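Putative mannose-6-phosphate isomerase YvyI (Bacillus subtilis, PDB 1QWR) probably catalyses the zinc-dependent interconversion of D-mannose 6-phosphate and D-fructose 6-phosphate. Local coordinates at residues I44-K49 / K62-L67; G280-E285 / P304-K309. All coordinates share one frame; numbering follows the deposited sequence.

How the interactions relate
Interaction 1 belongs to the type I catalytic domain, and interaction 2 to the cupin domain near the C-terminus. Their centres are 26 Å apart, and their nearest atoms come to about 13 Å without touching. Strands 271-276 and 296-299 relate the two. Ile44 packs on both of these strands and Leu64 on strand 296-299. In the chain, strand 271-276 runs just ahead of residues 280-285, and strand 296-299 just ahead of residues 304-309. In interaction 1 the side chain of His47 lies about 13 Å from the zinc ion held by His101, Glu119 and His176, too far to touch it. Interaction 2 lies away from the zinc site.

Interaction 1 of 2, residues I44-K49 / K62-L67; sequences ISAHPK and KTLIEL
Residues 44-49 leave the end of strand 38-44 and pass the first turn of helix 64-70, closest at Ala46 and Ile65, whose CA atoms are 5.1 Å apart. No hydrogen bond joins the segments; aliphatic carbons of the helix meet Ala46 CB and the carbonyl oxygens of Ser45 and Ala46. Ala46 CB points at the helix and is met by Leu64 CB and CG and by Ile65 CG1. Leu64 has CG anti to its backbone N (chi1 -169°). Its CB lies 3.4 Å from Ser45 O. The side chains of Leu64 and Ile44 cross obliquely, with Leu64 CD2 4.0 Å from Ile44 CG2. Ile65 places CG1 beside its own backbone N. From there CG1 packs tightly on Ala46 O at 3.2 Å. Ile65 CD1 stays on Ala46 O (3.3 Å) and reaches Pro48 CA at 4.1 Å.

Both segments are held by bonds of their own and by neighbours. Ser45 OG accepts from His47 N at 3.1 Å, an ST turn, and also bonds to Gly50 O. His47 ND1 accepts from Lys49 N nearly in the ring plane, while NE2 bonds to Glu114 OE1; this is consistent with a proton on NE2. Pro48 CD sits over one face of the same ring, toward the rim. On the other segment, Thr63 is the N-cap: its OG1 accepts from Glu66 N in a nearly straight bond (165°).

Leu64 also packs on Phe75, and Ala46 on Phe83. The contact thus seats an N-capped helix start against a loop after a β-strand, in the catalytic domain of a type I phosphomannose isomerase.

Interaction 2 of 2, residues G280-E285 / P304-K309; sequences GLLKYE and PDFTIK
Residues 304-309 run antiparallel to residues 280-285, with the two strands at 165°. Pro304 comes first, and its CB points toward the partner. Its CG lies 3.8 Å from Glu285 CD and obliquely 4.0 Å from Tyr284 CD1. Asp305 CB points away, but the carbonyl O of this residue accepts from a water that in turn accepts from Glu285 N. That water bridges the backbones where the direct pairing stops.

Phe306 has CG in the crowded position between N and C (chi1 61°), as does Tyr284. Their CB atoms meet at 3.7 Å. The Phe306 ring crosses Leu282 obliquely, with CD1 at 3.9 Å from Leu282 CG.

Thr307 makes a hydrogen-bonded pair with Lys283. Lys283 N donates to Thr307 O at 2.8 Å, and Thr307 N donates back to Lys283 O. Thr307 OG1 rests near Lys283 CB and has a weak bond to Glu261.

Ile308 faces Leu282 in a non-hydrogen-bonded pair, and its CA makes a CH...O contact with Leu281 O.

Lys309 pairs with Leu281 through two more backbone bonds. Its chain bends at chi3, as does that of Lys283, and the NZ atoms of the two lysines approach to 3.4 Å. One water accepts from both and would ease the repulsion. The Lys309 side chain also touches Glu261, and the closeness of the two amines may lower the pKa of one.

These are the central strands of a four-stranded antiparallel sheet (order 261-264, 306-309, 278-284, 287-292) of the cupin domain, with Leu282 and Ile308 inward and Lys283, Thr307 and Lys309 more exposed.

Interaction 1 of 2, residues I44-K49 / K62-L67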
loop_
_atom_site.group_PDB
_atom_site.type_symbol
_atom_site.label_atom_id
_atom_site.label_comp_id
_atom_site.label_asym_id
_atom_site.label_seq_id
_atom_site.Cartn_x
_atom_site.Cartn_y
_atom_site.Cartn_z
ATOM N N ILE A 44 7.815 0.264 -2.324
ATOM C CA ILE A 44 8.158 -0.615 -3.450
ATOM C C ILE A 44 7.329 0.053 -4.552
ATOM O O ILE A 44 6.107 -0.057 -4.598
ATOM C CB ILE A 44 7.728 -2.072 -3.242
ATOM C CG1 ILE A 44 8.526 -2.694 -2.070
ATOM C CG2 ILE A 44 8.036 -2.885 -4.518
ATOM C CD1 ILE A 44 7.760 -2.743 -0.714
ATOM N N SER A 45 7.999 0.788 -5.426
ATOM C CA SER A 45 7.280 1.530 -6.446
ATOM C C SER A 45 7.913 1.518 -7.814
ATOM O O SER A 45 9.134 1.611 -7.933
ATOM C CB SER A 45 7.164 3.000 -5.996
ATOM O OG SER A 45 6.817 3.894 -7.066
ATOM N N ALA A 46 7.073 1.388 -8.837
ATOM C CA ALA A 46 7.521 1.498 -10.216
ATOM C C ALA A 46 6.632 2.577 -10.853
ATOM O O ALA A 46 6.520 2.683 -12.084
ATOM C CB ALA A 46 7.369 0.184 -10.971
ATOM N N HIS A 47 5.991 3.391 -10.025
ATOM C CA HIS A 47 5.137 4.424 -10.607
ATOM C C HIS A 47 6.033 5.538 -11.148
ATOM O O HIS A 47 6.978 5.952 -10.486
ATOM C CB HIS A 47 4.151 4.989 -9.573
ATOM C CG HIS A 47 3.020 5.748 -10.201
ATOM N ND1 HIS A 47 3.155 7.046 -10.658
ATOM C CD2 HIS A 47 1.777 5.350 -10.556
ATOM C CE1 HIS A 47 2.043 7.409 -11.272
ATOM N NE2 HIS A 47 1.191 6.399 -11.227
ATOM N N PRO A 48 5.749 6.017 -12.370
ATOM C CA PRO A 48 6.530 7.089 -13.009
ATOM C C PRO A 48 6.722 8.334 -12.140
ATOM O O PRO A 48 7.767 8.988 -12.201
ATOM C CB PRO A 48 5.738 7.393 -14.280
ATOM C CG PRO A 48 5.096 6.078 -14.625
ATOM C CD PRO A 48 4.651 5.561 -13.243
ATOM N N LYS A 49 5.732 8.664 -11.318
ATOM C CA LYS A 49 5.833 9.844 -10.449
ATOM C C LYS A 49 6.776 9.697 -9.248
ATOM O O LYS A 49 7.030 10.658 -8.526
ATOM C CB LYS A 49 4.443 10.242 -9.957
ATOM C CG LYS A 49 3.534 10.799 -11.052
ATOM C CD LYS A 49 2.214 11.255 -10.443
ATOM C CE LYS A 49 1.232 11.774 -11.504
ATOM N NZ LYS A 49 -0.112 12.106 -10.924
ATOM N N LYS A 62 19.490 1.312 -10.672
ATOM C CA LYS A 62 18.407 1.156 -11.638
ATOM C C LYS A 62 17.048 1.364 -10.968
ATOM O O LYS A 62 16.912 1.116 -9.771
ATOM C CB LYS A 62 18.473 -0.235 -12.260
ATOM C CG LYS A 62 19.746 -0.450 -13.097
ATOM C CD LYS A 62 19.583 -1.616 -14.048
ATOM C CE LYS A 62 20.822 -1.802 -14.939
ATOM N NZ LYS A 62 21.132 -0.616 -15.794
ATOM N N THR A 63 16.045 1.819 -11.716
ATOM C CA THR A 63 14.723 2.013 -11.115
ATOM C C THR A 63 13.961 0.708 -11.265
ATOM O O THR A 63 14.332 -0.140 -12.073
ATOM C CB THR A 63 13.871 3.078 -11.820
ATOM O OG1 THR A 63 13.559 2.626 -13.150
ATOM C CG2 THR A 63 14.592 4.416 -11.871
ATOM N N LEU A 64 12.878 0.554 -10.507
ATOM C CA LEU A 64 12.101 -0.670 -10.605
ATOM C C LEU A 64 11.493 -0.755 -11.988
ATOM O O LEU A 64 11.252 -1.843 -12.479
ATOM C CB LEU A 64 11.008 -0.711 -9.533
ATOM C CG LEU A 64 10.292 -2.047 -9.344
ATOM C CD1 LEU A 64 11.313 -3.182 -9.116
ATOM C CD2 LEU A 64 9.353 -1.941 -8.129
ATOM N N ILE A 65 11.266 0.392 -12.642
ATOM C CA ILE A 65 10.712 0.351 -13.997
ATOM C C ILE A 65 11.733 -0.295 -14.952
ATOM O O ILE A 65 11.373 -1.135 -15.783
ATOM C CB ILE A 65 10.360 1.777 -14.515
ATOM C CG1 ILE A 65 9.278 2.392 -13.605
ATOM C CG2 ILE A 65 9.903 1.703 -15.983
ATOM C CD1 ILE A 65 8.999 3.871 -13.830
ATOM N N GLU A 66 12.994 0.116 -14.854
ATOM C CA GLU A 66 14.032 -0.449 -15.716
ATOM C C GLU A 66 14.169 -1.963 -15.456
ATOM O O GLU A 66 14.414 -2.742 -16.375
ATOM C CB GLU A 66 15.372 0.272 -15.493
ATOM C CG GLU A 66 16.519 -0.291 -16.331
ATOM C CD GLU A 66 17.719 0.639 -16.416
ATOM O OE1 GLU A 66 18.755 0.223 -16.981
ATOM O OE2 GLU A 66 17.624 1.786 -15.932
ATOM N N LEU A 67 14.010 -2.378 -14.207
ATOM C CA LEU A 67 14.073 -3.808 -13.891
ATOM C C LEU A 67 12.907 -4.526 -14.556
ATOM O O LEU A 67 13.058 -5.575 -15.181
ATOM C CB LEU A 67 14.012 -4.028 -12.380
ATOM C CG LEU A 67 15.327 -4.011 -11.618
ATOM C CD1 LEU A 67 15.095 -4.634 -10.242
ATOM C CD2 LEU A 67 16.380 -4.827 -12.372
#

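Interaction 2 of 2, residues G280-E285 / P304-K309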
loop_
_atom_site.group_PDB
_atom_site.type_symbol
_atom_site.label_atom_id
_atom_site.label_comp_id
_atom_site.label_asym_id
_atom_site.label_seq_id
_atom_site.Cartn_x
_atom_site.Cartn_y
_atom_site.Cartn_z
ATOM N N GLY A 280 16.342 -8.812 11.814
ATOM C CA GLY A 280 16.669 -10.211 11.660
ATOM C C GLY A 280 17.741 -10.421 10.615
ATOM O O GLY A 280 18.209 -9.472 9.970
ATOM N N LEU A 281 18.104 -11.677 10.432
ATOM C CA LEU A 281 19.145 -12.032 9.493
ATOM C C LEU A 281 18.593 -13.014 8.453
ATOM O O LEU A 281 18.081 -14.088 8.785
ATOM C CB LEU A 281 20.331 -12.644 10.267
ATOM C CG LEU A 281 21.654 -12.774 9.495
ATOM C CD1 LEU A 281 22.130 -11.399 9.080
ATOM C CD2 LEU A 281 22.719 -13.464 10.348
ATOM N N LEU A 282 18.681 -12.622 7.182
ATOM C CA LEU A 282 18.217 -13.490 6.106
ATOM C C LEU A 282 19.448 -14.241 5.588
ATOM O O LEU A 282 20.465 -13.631 5.226
ATOM C CB LEU A 282 17.584 -12.650 4.984
ATOM C CG LEU A 282 16.880 -13.432 3.870
ATOM C CD1 LEU A 282 15.904 -12.508 3.153
ATOM C CD2 LEU A 282 17.902 -13.970 2.897
ATOM N N LYS A 283 19.359 -15.566 5.563
ATOM C CA LYS A 283 20.476 -16.375 5.092
ATOM C C LYS A 283 20.035 -17.291 3.966
ATOM O O LYS A 283 18.949 -17.862 4.007
ATOM C CB LYS A 283 21.040 -17.206 6.245
ATOM C CG LYS A 283 21.384 -16.352 7.450
ATOM C CD LYS A 283 22.523 -16.940 8.262
ATOM C CE LYS A 283 22.100 -18.177 9.017
ATOM N NZ LYS A 283 23.220 -18.644 9.886
ATOM N N TYR A 284 20.871 -17.406 2.944
ATOM C CA TYR A 284 20.574 -18.286 1.815
ATOM C C TYR A 284 21.903 -18.681 1.187
ATOM O O TYR A 284 22.802 -17.841 1.009
ATOM C CB TYR A 284 19.674 -17.585 0.794
ATOM C CG TYR A 284 20.303 -16.414 0.107
ATOM C CD1 TYR A 284 20.836 -16.536 -1.179
ATOM C CD2 TYR A 284 20.361 -15.177 0.731
ATOM C CE1 TYR A 284 21.409 -15.433 -1.826
ATOM C CE2 TYR A 284 20.932 -14.078 0.106
ATOM C CZ TYR A 284 21.457 -14.211 -1.175
ATOM O OH TYR A 284 22.061 -13.121 -1.769
ATOM N N GLU A 285 22.019 -19.964 0.861
ATOM C CA GLU A 285 23.251 -20.504 0.311
ATOM C C GLU A 285 24.361 -20.047 1.262
ATOM O O GLU A 285 24.202 -20.173 2.475
ATOM C CB GLU A 285 23.456 -20.007 -1.127
ATOM C CG GLU A 285 22.258 -20.358 -2.012
ATOM C CD GLU A 285 22.576 -20.382 -3.492
ATOM O OE1 GLU A 285 23.186 -19.409 -3.995
ATOM O OE2 GLU A 285 22.201 -21.376 -4.151
ATOM N N PRO A 304 16.764 -18.550 -3.882
ATOM C CA PRO A 304 16.972 -19.877 -3.294
ATOM C C PRO A 304 16.209 -19.992 -1.966
ATOM O O PRO A 304 15.824 -18.979 -1.365
ATOM C CB PRO A 304 18.483 -19.932 -3.043
ATOM C CG PRO A 304 19.061 -18.892 -3.948
ATOM C CD PRO A 304 18.029 -17.794 -3.971
ATOM N N ASP A 305 15.981 -21.217 -1.506
ATOM C CA ASP A 305 15.316 -21.374 -0.224
ATOM C C ASP A 305 16.196 -20.616 0.765
ATOM O O ASP A 305 17.427 -20.544 0.609
ATOM C CB ASP A 305 15.202 -22.849 0.161
ATOM C CG ASP A 305 14.148 -23.584 -0.661
ATOM O OD1 ASP A 305 13.540 -22.966 -1.563
ATOM O OD2 ASP A 305 13.928 -24.784 -0.404
ATOM N N PHE A 306 15.570 -20.040 1.777
ATOM C CA PHE A 306 16.298 -19.231 2.745
ATOM C C PHE A 306 15.718 -19.331 4.150
ATOM O O PHE A 306 14.687 -19.961 4.361
ATOM C CB PHE A 306 16.259 -17.765 2.291
ATOM C CG PHE A 306 14.863 -17.184 2.196
ATOM C CD1 PHE A 306 14.358 -16.366 3.210
ATOM C CD2 PHE A 306 14.062 -17.450 1.086
ATOM C CE1 PHE A 306 13.063 -15.815 3.114
ATOM C CE2 PHE A 306 12.773 -16.911 0.975
ATOM C CZ PHE A 306 12.276 -16.095 1.990
ATOM N N THR A 307 16.414 -18.729 5.110
ATOM C CA THR A 307 15.938 -18.687 6.487
ATOM C C THR A 307 16.028 -17.230 6.947
ATOM O O THR A 307 16.798 -16.442 6.395
ATOM C CB THR A 307 16.812 -19.543 7.468
ATOM O OG1 THR A 307 18.127 -18.988 7.544
ATOM C CG2 THR A 307 16.918 -21.004 7.000
ATOM N N ILE A 308 15.208 -16.877 7.932
ATOM C CA ILE A 308 15.230 -15.564 8.537
ATOM C C ILE A 308 15.316 -15.852 10.028
ATOM O O ILE A 308 14.465 -16.533 10.587
ATOM C CB ILE A 308 13.960 -14.740 8.257
ATOM C CG1 ILE A 308 13.962 -14.277 6.792
ATOM C CG2 ILE A 308 13.938 -13.509 9.161
ATOM C CD1 ILE A 308 12.691 -13.575 6.359
ATOM N N LYS A 309 16.359 -15.339 10.661
ATOM C CA LYS A 309 16.556 -15.565 12.084
ATOM C C LYS A 309 16.441 -14.258 12.856
ATOM O O LYS A 309 17.151 -13.295 12.544
ATOM C CB LYS A 309 17.941 -16.162 12.298
ATOM C CG LYS A 309 18.272 -16.491 13.744
ATOM C CD LYS A 309 19.773 -16.732 13.869
ATOM C CE LYS A 309 20.267 -17.724 12.823
ATOM N NZ LYS A 309 21.754 -17.855 12.827
HETATM O O HOH W 1 23.828 -16.646 12.157
HETATM O O HOH W 2 19.955 -21.542 0.221
#